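Local coordinates for lipoate-protein ligase, putative (Streptococcus pneumoniae, PDB 1VQZ) that belongs to the lipoate-protein ligase family and probably acts as an enzyme, pairing an A/B-type catalytic domain with the bacterial C-terminal domain of that family, at residues 262-266 with 337-341; 178-182 with 269-273; 315-319 with 332-336; 55-59 with 291-297. One frame throughout, in Å; residues are numbered along the deposited sequence.

Contact 1: 262-266 with 337-341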
loop_
_atom_site.group_PDB
_atom_site.type_symbol
_atom_site.label_atom_id
_atom_site.label_comp_id
_atom_site.label_asym_id
_atom_site.label_seq_id
_atom_site.Cartn_x
_atom_site.Cartn_y
_atom_site.Cartn_z
ATOM N N ARG A 262 -4.832 -2.398 23.509
ATOM C CA ARG A 262 -3.421 -2.174 23.717
ATOM C C ARG A 262 -2.795 -1.524 22.470
ATOM O O ARG A 262 -3.297 -1.699 21.359
ATOM C CB ARG A 262 -2.753 -3.511 24.042
ATOM C CG ARG A 262 -3.176 -4.073 25.417
ATOM C CD ARG A 262 -2.646 -5.511 25.585
ATOM N NE ARG A 262 -1.186 -5.597 25.584
ATOM C CZ ARG A 262 -0.390 -5.313 26.618
ATOM N NH1 ARG A 262 -0.879 -4.879 27.779
ATOM N NH2 ARG A 262 0.926 -5.440 26.479
ATOM N N GLY A 263 -1.709 -0.781 22.668
ATOM C CA GLY A 263 -1.003 -0.112 21.596
ATOM C C GLY A 263 0.490 -0.019 21.859
ATOM O O GLY A 263 0.936 0.493 22.893
ATOM N N ILE A 264 1.267 -0.526 20.914
ATOM C CA ILE A 264 2.726 -0.479 21.018
ATOM C C ILE A 264 3.246 -0.013 19.690
ATOM O O ILE A 264 2.765 -0.438 18.629
ATOM C CB ILE A 264 3.380 -1.849 21.443
ATOM C CG1 ILE A 264 2.936 -2.230 22.858
ATOM C CG2 ILE A 264 4.890 -1.728 21.489
ATOM C CD1 ILE A 264 3.321 -3.648 23.321
ATOM N N LYS A 265 4.224 0.879 19.770
ATOM C CA LYS A 265 4.947 1.400 18.597
ATOM C C LYS A 265 6.314 0.745 18.568
ATOM O O LYS A 265 7.107 0.869 19.526
ATOM C CB LYS A 265 5.054 2.895 18.726
ATOM C CG LYS A 265 5.599 3.636 17.564
ATOM C CD LYS A 265 5.480 5.175 17.817
ATOM C CE LYS A 265 4.058 5.600 18.368
ATOM N NZ LYS A 265 3.700 7.052 18.162
ATOM N N PHE A 266 6.510 -0.062 17.529
ATOM C CA PHE A 266 7.770 -0.708 17.241
ATOM C C PHE A 266 8.460 0.067 16.096
ATOM O O PHE A 266 7.845 0.881 15.419
ATOM C CB PHE A 266 7.570 -2.162 16.854
ATOM C CG PHE A 266 6.829 -2.990 17.882
ATOM C CD1 PHE A 266 7.480 -3.518 18.965
ATOM C CD2 PHE A 266 5.469 -3.267 17.718
ATOM C CE1 PHE A 266 6.794 -4.309 19.929
ATOM C CE2 PHE A 266 4.785 -4.032 18.640
ATOM C CZ PHE A 266 5.462 -4.570 19.767
ATOM N N GLU A 337 3.343 -9.457 22.821
ATOM C CA GLU A 337 3.363 -8.381 23.811
ATOM C C GLU A 337 2.277 -7.329 23.499
ATOM O O GLU A 337 1.559 -6.889 24.378
ATOM C CB GLU A 337 4.751 -7.750 23.876
ATOM C CG GLU A 337 4.924 -6.777 25.010
ATOM C CD GLU A 337 6.338 -6.179 25.097
ATOM O OE1 GLU A 337 7.209 -6.502 24.239
ATOM O OE2 GLU A 337 6.554 -5.376 26.036
ATOM N N ALA A 338 2.130 -6.987 22.232
ATOM C CA ALA A 338 1.021 -6.120 21.775
ATOM C C ALA A 338 -0.364 -6.732 22.129
ATOM O O ALA A 338 -1.268 -6.046 22.615
ATOM C CB ALA A 338 1.143 -5.866 20.292
ATOM N N VAL A 339 -0.508 -8.035 21.925
ATOM C CA VAL A 339 -1.782 -8.693 22.170
ATOM C C VAL A 339 -2.108 -8.748 23.654
ATOM O O VAL A 339 -3.252 -8.528 24.052
ATOM C CB VAL A 339 -1.808 -10.131 21.514
ATOM C CG1 VAL A 339 -3.086 -10.907 21.905
ATOM C CG2 VAL A 339 -1.758 -10.021 19.990
ATOM N N VAL A 340 -1.118 -9.065 24.479
ATOM C CA VAL A 340 -1.384 -9.341 25.906
ATOM C C VAL A 340 -0.227 -8.952 26.828
ATOM O O VAL A 340 0.908 -9.189 26.525
ATOM C CB VAL A 340 -1.857 -10.815 26.124
ATOM C CG1 VAL A 340 -0.843 -11.829 25.587
ATOM C CG2 VAL A 340 -2.163 -11.105 27.579
ATOM N N GLY A 341 -0.551 -8.372 27.974
ATOM C CA GLY A 341 0.461 -7.989 28.971
ATOM C C GLY A 341 1.066 -9.212 29.672
ATOM O O GLY A 341 2.092 -9.150 30.387
ATOM O OXT GLY A 341 0.523 -10.323 29.540
#
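R262 reaches from the strand 260-266 to the last turn of the helix 332-339 and meets it mainly through backbone atoms. Its CB lies 3.3 Å from A338 O. CD passes beside V339 O at 3.4 Å. A bend at chi3 (63°) then turns the guanidinium in under the helix end. NE donates to A338 O at 3.0 Å, approaching from above the carbonyl plane, and the bond is bent. NH2 donates to E337 O at 2.6 Å with an N-H...O angle of 153°, and NE adds a weak second bond to the same oxygen. NH1 lies near G341 N and CA. Both oxygens lie near the guanidinium plane, at its edge. One face is covered by the chain leaving the helix, with G341 N 3.3 Å above the centre. Further along the strand, I264 CD1 fills in below the helix, 3.7 Å from A338 N and 3.9 Å from E337 CG. F266 turns its ring edge to A338 CB. Y309 OH binds V339 O. The positive charge probably stabilises the negative end of the helix dipole. The arrangement is that of a helix laid on one face of a small mixed sheet, within the C-terminal domain.

Contact 2: 178-182 with 269-273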
loop_
_atom_site.group_PDB
_atom_site.type_symbol
_atom_site.label_atom_id
_atom_site.label_comp_id
_atom_site.label_asym_id
_atom_site.label_seq_id
_atom_site.Cartn_x
_atom_site.Cartn_y
_atom_site.Cartn_z
ATOM N N LYS A 178 -4.857 10.749 20.331
ATOM C CA LYS A 178 -4.808 10.912 21.790
ATOM C C LYS A 178 -4.619 9.574 22.504
ATOM O O LYS A 178 -4.234 9.572 23.660
ATOM C CB LYS A 178 -6.081 11.599 22.324
ATOM N N ASP A 179 -4.886 8.454 21.810
ATOM C CA ASP A 179 -4.720 7.117 22.400
ATOM C C ASP A 179 -3.252 6.802 22.720
ATOM O O ASP A 179 -2.337 7.191 22.000
ATOM C CB ASP A 179 -5.288 6.038 21.485
ATOM C CG ASP A 179 -6.690 6.361 20.989
ATOM O OD1 ASP A 179 -7.501 6.882 21.781
ATOM O OD2 ASP A 179 -6.979 6.074 19.801
ATOM N N LYS A 180 -3.045 6.091 23.813
ATOM C CA LYS A 180 -1.698 5.820 24.284
ATOM C C LYS A 180 -1.071 4.707 23.458
ATOM O O LYS A 180 -1.730 3.744 23.112
ATOM C CB LYS A 180 -1.700 5.437 25.761
ATOM N N PHE A 181 0.195 4.893 23.112
ATOM C CA PHE A 181 1.034 3.840 22.578
ATOM C C PHE A 181 2.308 3.757 23.418
ATOM O O PHE A 181 2.962 4.781 23.649
ATOM C CB PHE A 181 1.350 4.107 21.110
ATOM C CG PHE A 181 0.212 3.775 20.182
ATOM C CD1 PHE A 181 -0.798 4.701 19.953
ATOM C CD2 PHE A 181 0.150 2.529 19.534
ATOM C CE1 PHE A 181 -1.859 4.392 19.119
ATOM C CE2 PHE A 181 -0.900 2.216 18.705
ATOM C CZ PHE A 181 -1.899 3.140 18.482
ATOM N N GLU A 182 2.629 2.558 23.915
ATOM C CA GLU A 182 3.939 2.294 24.459
ATOM C C GLU A 182 4.945 2.355 23.318
ATOM O O GLU A 182 4.706 1.808 22.245
ATOM C CB GLU A 182 3.973 0.923 25.131
ATOM C CG GLU A 182 5.357 0.514 25.584
ATOM C CD GLU A 182 5.412 -0.881 26.155
ATOM O OE1 GLU A 182 4.323 -1.465 26.337
ATOM O OE2 GLU A 182 6.537 -1.379 26.440
ATOM N N GLY A 269 6.763 -0.510 12.909
ATOM C CA GLY A 269 5.345 -0.216 12.859
ATOM C C GLY A 269 4.658 -0.171 14.198
ATOM O O GLY A 269 5.014 -0.835 15.152
ATOM N N LYS A 270 3.621 0.630 14.204
ATOM C CA LYS A 270 2.638 0.680 15.242
ATOM C C LYS A 270 1.660 -0.506 15.144
ATOM O O LYS A 270 1.146 -0.820 14.056
ATOM C CB LYS A 270 1.917 2.025 15.006
ATOM C CG LYS A 270 0.861 2.400 15.897
ATOM C CD LYS A 270 0.790 3.922 16.000
ATOM C CE LYS A 270 -0.339 4.479 15.272
ATOM N NZ LYS A 270 -0.629 5.858 15.838
ATOM N N VAL A 271 1.389 -1.147 16.286
ATOM C CA VAL A 271 0.412 -2.244 16.391
ATOM C C VAL A 271 -0.598 -1.918 17.504
ATOM O O VAL A 271 -0.231 -1.708 18.657
ATOM C CB VAL A 271 1.080 -3.611 16.694
ATOM C CG1 VAL A 271 0.026 -4.706 16.827
ATOM C CG2 VAL A 271 2.110 -3.955 15.639
ATOM N N GLU A 272 -1.870 -1.859 17.119
ATOM C CA GLU A 272 -2.993 -1.561 18.001
ATOM C C GLU A 272 -3.954 -2.737 18.005
ATOM O O GLU A 272 -4.448 -3.146 16.967
ATOM C CB GLU A 272 -3.723 -0.322 17.538
ATOM C CG GLU A 272 -4.760 0.215 18.567
ATOM C CD GLU A 272 -5.469 1.485 18.107
ATOM O OE1 GLU A 272 -5.666 1.662 16.873
ATOM O OE2 GLU A 272 -5.864 2.291 19.003
ATOM N N VAL A 273 -4.214 -3.266 19.186
ATOM C CA VAL A 273 -4.995 -4.478 19.334
ATOM C C VAL A 273 -6.272 -4.233 20.120
ATOM O O VAL A 273 -6.249 -3.789 21.259
ATOM C CB VAL A 273 -4.198 -5.547 20.079
ATOM C CG1 VAL A 273 -5.066 -6.824 20.243
ATOM C CG2 VAL A 273 -2.890 -5.824 19.392
HETATM O O HOH W 1 -8.265 3.787 19.484
HETATM O O HOH W 2 -5.066 4.956 18.020
#
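K270 lies across one face of the F181 ring, the two side chains crossing at about a right angle. K270 CD is 3.7 Å from the ring centroid and 16° off the ring normal, a CH-pi contact over the face. K270 CG comes in nearer the rim, 3.3 Å from F181 CE2. The lysine chain starts extended, with CG anti to the backbone N (chi1 -179°), and bends at chi3. NZ ends near the rim on the CE1 side, 4.2 Å from the F181 centroid, in an off-centre cation-pi contact. R261 makes another cation-pi contact with this phenylalanine.

F181 stands just before the edge strand 182-183. In the sheet that strand runs parallel to 260-266, which pairs antiparallel with 269-278. The ring therefore reaches across the intervening strand 260-266 to side chains two strands away. The contact ties a loop of the A/B-type catalytic family region to the sheet of the C-terminal region.

E272 leads its extended chain past the far end of the ring, with its CD 4.0 Å from F181 CZ. Its carboxylate faces that of D179, the planes 44° apart. D179 OD2 and E272 OE2 are 4.0 Å apart, a like-charge pair. Two waters bridge the same two oxygens and donate to both: water 1 is 2.6 Å from D179 OD2, and water 2 is 3.0 Å from E272 OE2. Water 2 sits at the edge of the F181 ring, in its plane. R261 forms a salt bridge with E272 OE2, which probably offsets the repulsion, and N60 holds E272 OE1.

Contact 3: 315-319 with 332-336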
loop_
_atom_site.group_PDB
_atom_site.type_symbol
_atom_site.label_atom_id
_atom_site.label_comp_id
_atom_site.label_asym_id
_atom_site.label_seq_id
_atom_site.Cartn_x
_atom_site.Cartn_y
_atom_site.Cartn_z
ATOM N N LEU A 315 1.858 -16.519 22.231
ATOM C CA LEU A 315 3.145 -16.736 21.560
ATOM C C LEU A 315 3.204 -18.089 20.839
ATOM O O LEU A 315 3.626 -18.178 19.668
ATOM C CB LEU A 315 4.304 -16.607 22.558
ATOM C CG LEU A 315 5.693 -16.695 21.904
ATOM C CD1 LEU A 315 5.877 -15.678 20.769
ATOM C CD2 LEU A 315 6.809 -16.555 22.932
ATOM N N LYS A 316 2.798 -19.134 21.548
ATOM C CA LYS A 316 2.735 -20.488 20.993
ATOM C C LYS A 316 1.907 -20.537 19.686
ATOM O O LYS A 316 2.320 -21.110 18.683
ATOM C CB LYS A 316 2.182 -21.435 22.064
ATOM C CG LYS A 316 2.416 -22.864 21.817
ATOM C CD LYS A 316 2.514 -23.682 23.117
ATOM C CE LYS A 316 2.604 -25.190 22.803
ATOM N NZ LYS A 316 3.308 -25.984 23.886
ATOM N N ALA A 317 0.763 -19.865 19.689
ATOM C CA ALA A 317 -0.084 -19.755 18.507
ATOM C C ALA A 317 0.633 -19.018 17.371
ATOM O O ALA A 317 0.557 -19.401 16.164
ATOM C CB ALA A 317 -1.418 -19.021 18.842
ATOM N N LEU A 318 1.354 -17.977 17.730
ATOM C CA LEU A 318 2.039 -17.196 16.715
ATOM C C LEU A 318 3.190 -17.969 16.058
ATOM O O LEU A 318 3.559 -17.706 14.886
ATOM C CB LEU A 318 2.515 -15.877 17.275
ATOM C CG LEU A 318 1.438 -14.840 17.648
ATOM C CD1 LEU A 318 2.140 -13.649 18.346
ATOM C CD2 LEU A 318 0.683 -14.370 16.424
ATOM N N LYS A 319 3.785 -18.890 16.807
ATOM C CA LYS A 319 4.844 -19.766 16.265
ATOM C C LYS A 319 4.291 -20.886 15.367
ATOM O O LYS A 319 5.071 -21.712 14.896
ATOM C CB LYS A 319 5.714 -20.380 17.375
ATOM C CG LYS A 319 6.178 -19.380 18.393
ATOM C CD LYS A 319 7.272 -19.769 19.286
ATOM C CE LYS A 319 8.617 -19.245 18.773
ATOM N NZ LYS A 319 8.561 -17.799 18.302
ATOM N N ARG A 332 7.459 -12.352 16.710
ATOM C CA ARG A 332 6.324 -13.014 17.373
ATOM C C ARG A 332 6.209 -12.611 18.837
ATOM O O ARG A 332 5.112 -12.415 19.352
ATOM C CB ARG A 332 6.442 -14.536 17.284
ATOM C CG ARG A 332 6.243 -15.083 15.882
ATOM C CD ARG A 332 6.592 -16.580 15.794
ATOM N NE ARG A 332 6.415 -17.062 14.427
ATOM C CZ ARG A 332 7.326 -16.919 13.468
ATOM N NH1 ARG A 332 8.507 -16.377 13.756
ATOM N NH2 ARG A 332 7.083 -17.363 12.239
ATOM N N GLU A 333 7.364 -12.488 19.482
ATOM C CA GLU A 333 7.456 -12.052 20.872
ATOM C C GLU A 333 6.906 -10.638 21.013
ATOM O O GLU A 333 6.207 -10.331 21.974
ATOM C CB GLU A 333 8.891 -12.101 21.383
ATOM C CG GLU A 333 9.447 -13.476 21.593
ATOM C CD GLU A 333 9.873 -14.174 20.318
ATOM O OE1 GLU A 333 9.890 -13.571 19.227
ATOM O OE2 GLU A 333 10.211 -15.350 20.434
ATOM N N GLU A 334 7.251 -9.791 20.067
ATOM C CA GLU A 334 6.760 -8.428 20.058
ATOM C C GLU A 334 5.249 -8.392 19.804
ATOM O O GLU A 334 4.550 -7.648 20.457
ATOM C CB GLU A 334 7.537 -7.584 19.029
ATOM C CG GLU A 334 8.947 -7.197 19.479
ATOM C CD GLU A 334 9.824 -6.575 18.384
ATOM O OE1 GLU A 334 9.814 -7.014 17.201
ATOM O OE2 GLU A 334 10.581 -5.651 18.727
ATOM N N ILE A 335 4.746 -9.143 18.825
ATOM C CA ILE A 335 3.306 -9.189 18.580
ATOM C C ILE A 335 2.537 -9.746 19.775
ATOM O O ILE A 335 1.508 -9.156 20.168
ATOM C CB ILE A 335 2.951 -9.980 17.271
ATOM C CG1 ILE A 335 3.502 -9.244 16.064
ATOM C CG2 ILE A 335 1.448 -10.138 17.103
ATOM C CD1 ILE A 335 2.979 -7.832 15.932
ATOM N N ALA A 336 3.042 -10.827 20.397
ATOM C CA ALA A 336 2.437 -11.349 21.632
ATOM C C ALA A 336 2.300 -10.268 22.694
ATOM O O ALA A 336 1.274 -10.176 23.395
ATOM C CB ALA A 336 3.237 -12.493 22.192
#
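R332 NE donates to L318 O at 3.0 Å, the one hydrogen bond between 315-319 and 332-336. The oxygen lies in the guanidinium plane. The N-H comes from above the carbonyl plane, 46° out of it, and the bond is bent. R332 is extended from CG to NE, so its aliphatic part runs alongside the end of the helix 311-318 before the guanidinium reaches the carbonyl.

Below this bond the contact is apolar. L318 places CD1 against the backbone of the other helix, 3.4 Å from R332 O, and also against I335 CG2 at 3.8 Å and A336 CB. L315 has CG anti to the backbone N (chi1 -175°), which swings CD1 over to R332 CB at 3.7 Å. L315 CB and A336 CB meet close by, where the two backbones come nearest.

At the outer rim, K319 folds back so that NZ lies 3.4 Å from R332 CD. It forms a long salt bridge with E333 OE2 at 3.6 Å. The negative carboxylate probably eases the closeness of the lysine to R332.

The second shell holds these groups in place. I321 O accepts from R332 NH2, so the arginine bonds both the helix end and the loop beyond it. V300 backs L318, while F327 and I330 back I335. E334 OE1 binds the backbone N of S331, just before the second helix begins.

The two helices run in opposite directions and are joined by a connection without helix or strand. They form an antiparallel helix-loop-helix pair of the C-terminal domain.

Contact 4: 55-59 with 291-297. With EDO (1,2-ethanediol), chain S; EDO (1,2-ethanediol), chain D.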
loop_
_atom_site.group_PDB
_atom_site.type_symbol
_atom_site.label_atom_id
_atom_site.label_comp_id
_atom_site.label_asym_id
_atom_site.label_seq_id
_atom_site.Cartn_x
_atom_site.Cartn_y
_atom_site.Cartn_z
ATOM N N VAL A 55 -4.475 5.549 2.873
ATOM C CA VAL A 55 -4.143 4.897 4.112
ATOM C C VAL A 55 -3.972 3.429 3.886
ATOM O O VAL A 55 -4.593 2.854 2.993
ATOM C CB VAL A 55 -5.123 5.221 5.305
ATOM C CG1 VAL A 55 -5.205 6.728 5.503
ATOM C CG2 VAL A 55 -6.529 4.620 5.112
ATOM N N GLY A 56 -3.090 2.841 4.701
ATOM C CA GLY A 56 -2.812 1.427 4.652
ATOM C C GLY A 56 -4.015 0.608 5.052
ATOM O O GLY A 56 -4.917 1.051 5.773
ATOM N N ARG A 57 -4.043 -0.604 4.530
ATOM C CA ARG A 57 -5.112 -1.570 4.755
ATOM C C ARG A 57 -5.569 -1.790 6.218
ATOM O O ARG A 57 -6.765 -2.110 6.484
ATOM C CB ARG A 57 -4.631 -2.898 4.114
ATOM C CG ARG A 57 -5.546 -4.000 4.164
ATOM C CD ARG A 57 -4.920 -5.198 3.481
ATOM N NE ARG A 57 -3.714 -5.589 4.157
ATOM C CZ ARG A 57 -2.694 -6.234 3.629
ATOM N NH1 ARG A 57 -2.667 -6.595 2.351
ATOM N NH2 ARG A 57 -1.672 -6.514 4.406
ATOM N N HIS A 58 -4.654 -1.629 7.169
ATOM C CA HIS A 58 -4.978 -1.837 8.565
ATOM C C HIS A 58 -4.895 -0.615 9.471
ATOM O O HIS A 58 -5.061 -0.751 10.671
ATOM C CB HIS A 58 -4.138 -2.976 9.117
ATOM C CG HIS A 58 -4.330 -4.269 8.390
ATOM N ND1 HIS A 58 -5.579 -4.792 8.123
ATOM C CD2 HIS A 58 -3.435 -5.123 7.816
ATOM C CE1 HIS A 58 -5.448 -5.930 7.454
ATOM N NE2 HIS A 58 -4.163 -6.153 7.244
ATOM N N GLN A 59 -4.697 0.578 8.890
ATOM C CA GLN A 59 -4.599 1.798 9.673
ATOM C C GLN A 59 -5.973 2.142 10.297
ATOM O O GLN A 59 -7.024 1.895 9.717
ATOM C CB GLN A 59 -4.062 3.006 8.854
ATOM C CG GLN A 59 -2.570 2.989 8.572
ATOM C CD GLN A 59 -2.036 4.296 8.009
ATOM O OE1 GLN A 59 -2.105 4.552 6.796
ATOM N NE2 GLN A 59 -1.478 5.132 8.894
ATOM N N PHE A 291 2.138 -1.073 10.369
ATOM C CA PHE A 291 3.030 -2.179 10.008
ATOM C C PHE A 291 2.741 -2.614 8.556
ATOM O O PHE A 291 1.678 -2.364 7.986
ATOM C CB PHE A 291 2.826 -3.389 10.936
ATOM C CG PHE A 291 1.395 -3.879 11.011
ATOM C CD1 PHE A 291 0.909 -4.820 10.093
ATOM C CD2 PHE A 291 0.546 -3.395 11.973
ATOM C CE1 PHE A 291 -0.406 -5.273 10.131
ATOM C CE2 PHE A 291 -0.792 -3.874 12.044
ATOM C CZ PHE A 291 -1.266 -4.775 11.092
ATOM N N PHE A 292 3.730 -3.219 7.937
ATOM C CA PHE A 292 3.548 -3.746 6.612
ATOM C C PHE A 292 3.635 -5.245 6.629
ATOM O O PHE A 292 4.555 -5.790 7.180
ATOM C CB PHE A 292 4.616 -3.229 5.657
ATOM C CG PHE A 292 4.510 -3.848 4.326
ATOM C CD1 PHE A 292 3.535 -3.396 3.424
ATOM C CD2 PHE A 292 5.267 -4.970 3.997
ATOM C CE1 PHE A 292 3.371 -4.012 2.205
ATOM C CE2 PHE A 292 5.106 -5.595 2.752
ATOM C CZ PHE A 292 4.143 -5.115 1.873
ATOM N N GLY A 293 2.691 -5.895 5.945
ATOM C CA GLY A 293 2.746 -7.301 5.659
ATOM C C GLY A 293 2.165 -7.485 4.278
ATOM O O GLY A 293 1.233 -6.759 3.844
ATOM N N ILE A 294 2.696 -8.462 3.580
ATOM C CA ILE A 294 2.257 -8.755 2.192
ATOM C C ILE A 294 0.825 -9.298 2.146
ATOM O O ILE A 294 0.115 -9.083 1.175
ATOM C CB ILE A 294 3.205 -9.768 1.501
ATOM C CG1 ILE A 294 4.553 -9.134 1.203
ATOM C CG2 ILE A 294 2.637 -10.225 0.179
ATOM C CD1 ILE A 294 5.641 -10.182 1.002
ATOM N N GLU A 295 0.443 -10.027 3.187
ATOM C CA GLU A 295 -0.899 -10.610 3.381
ATOM C C GLU A 295 -1.607 -9.972 4.542
ATOM O O GLU A 295 -0.976 -9.543 5.489
ATOM C CB GLU A 295 -0.847 -12.122 3.644
ATOM C CG GLU A 295 -0.156 -12.854 2.561
ATOM C CD GLU A 295 -0.418 -14.348 2.574
ATOM O OE1 GLU A 295 -1.572 -14.757 2.423
ATOM O OE2 GLU A 295 0.552 -15.097 2.653
ATOM N N ASP A 296 -2.931 -9.932 4.407
ATOM C CA ASP A 296 -3.896 -9.386 5.377
ATOM C C ASP A 296 -3.740 -9.997 6.790
ATOM O O ASP A 296 -3.658 -11.212 6.950
ATOM C CB ASP A 296 -5.299 -9.658 4.863
ATOM C CG ASP A 296 -6.336 -8.741 5.456
ATOM O OD1 ASP A 296 -6.580 -8.811 6.666
ATOM O OD2 ASP A 296 -6.938 -7.969 4.680
ATOM N N VAL A 297 -3.710 -9.121 7.779
ATOM C CA VAL A 297 -3.572 -9.474 9.201
ATOM C C VAL A 297 -4.758 -10.312 9.736
ATOM O O VAL A 297 -4.659 -10.910 10.805
ATOM C CB VAL A 297 -3.263 -8.196 10.095
ATOM C CG1 VAL A 297 -4.504 -7.448 10.443
ATOM C CG2 VAL A 297 -2.537 -8.568 11.350
HETATM C C1 EDO S . -9.227 -6.183 7.455
HETATM O O1 EDO S . -8.573 -7.449 7.873
HETATM C C2 EDO S . -8.352 -5.026 6.916
HETATM O O2 EDO S . -8.888 -4.122 5.905
HETATM C C1 EDO D . -7.936 -2.744 10.640
HETATM O O1 EDO D . -7.310 -3.990 10.444
HETATM C C2 EDO D . -8.806 -2.358 9.461
HETATM O O2 EDO D . -9.865 -3.268 9.355
HETATM O O HOH W 3 -0.129 -5.034 6.294
#
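R57 NH2 has two partners, a carbonyl of the loop 291-297 and a water. It donates to G293 O at 3.0 Å with an N-H...O angle of 139°, the donor standing above the carbonyl plane. It also gives a weak bond to water 3, which accepts from G293 N too. The arginine runs straight to CD and then bends at chi3 (61°), which brings one guanidinium face over D296 N. R57 and H58 are the two middle residues of a type I beta turn, G56 to Q59. This turn of the catalytic-domain family region is thereby joined to the loop that leads into helix 298-304 of the C-terminal region. The H58 ring is packed on both faces. V297 CG1 sits over one face, 3.4 Å from the centroid, in a CH-pi contact. R57 CG covers the opposite face nearer the rim. F291 meets H58 rim to rim, with centroids 5.8 Å apart. Two 1,2-ethanediol molecules lie beside the turn. H58 ND1 donates to O1 of the chain D molecule at 3.0 Å. O1 of the chain S molecule donates to D296 OD1 at 2.7 Å, and the same carboxylate oxygen caps the N of A298.

Contacts 1 and 2 share one sheet, and their centres are about 7 Å apart. They are joined by probable backbone hydrogen bonds, K265 N to E182 O at 2.7 Å and I264 O to V271 N at 2.8 Å. Contact 3 lies about 11 Å from contact 1, centre to centre, and uses the same helix 332-339. F266 CZ packs on E334 O at 3.3 Å. Contact 4 is about 15 Å from contact 2 between centres, meeting it where K270 O is 3.4 Å from F291 CD2. Contacts 1 and 3 stay within the C-terminal family region, whereas contacts 2 and 4 link it to the catalytic-domain region. Two of the modelled ethanediols, probably from the crystallisation liquor, bind at contact 4.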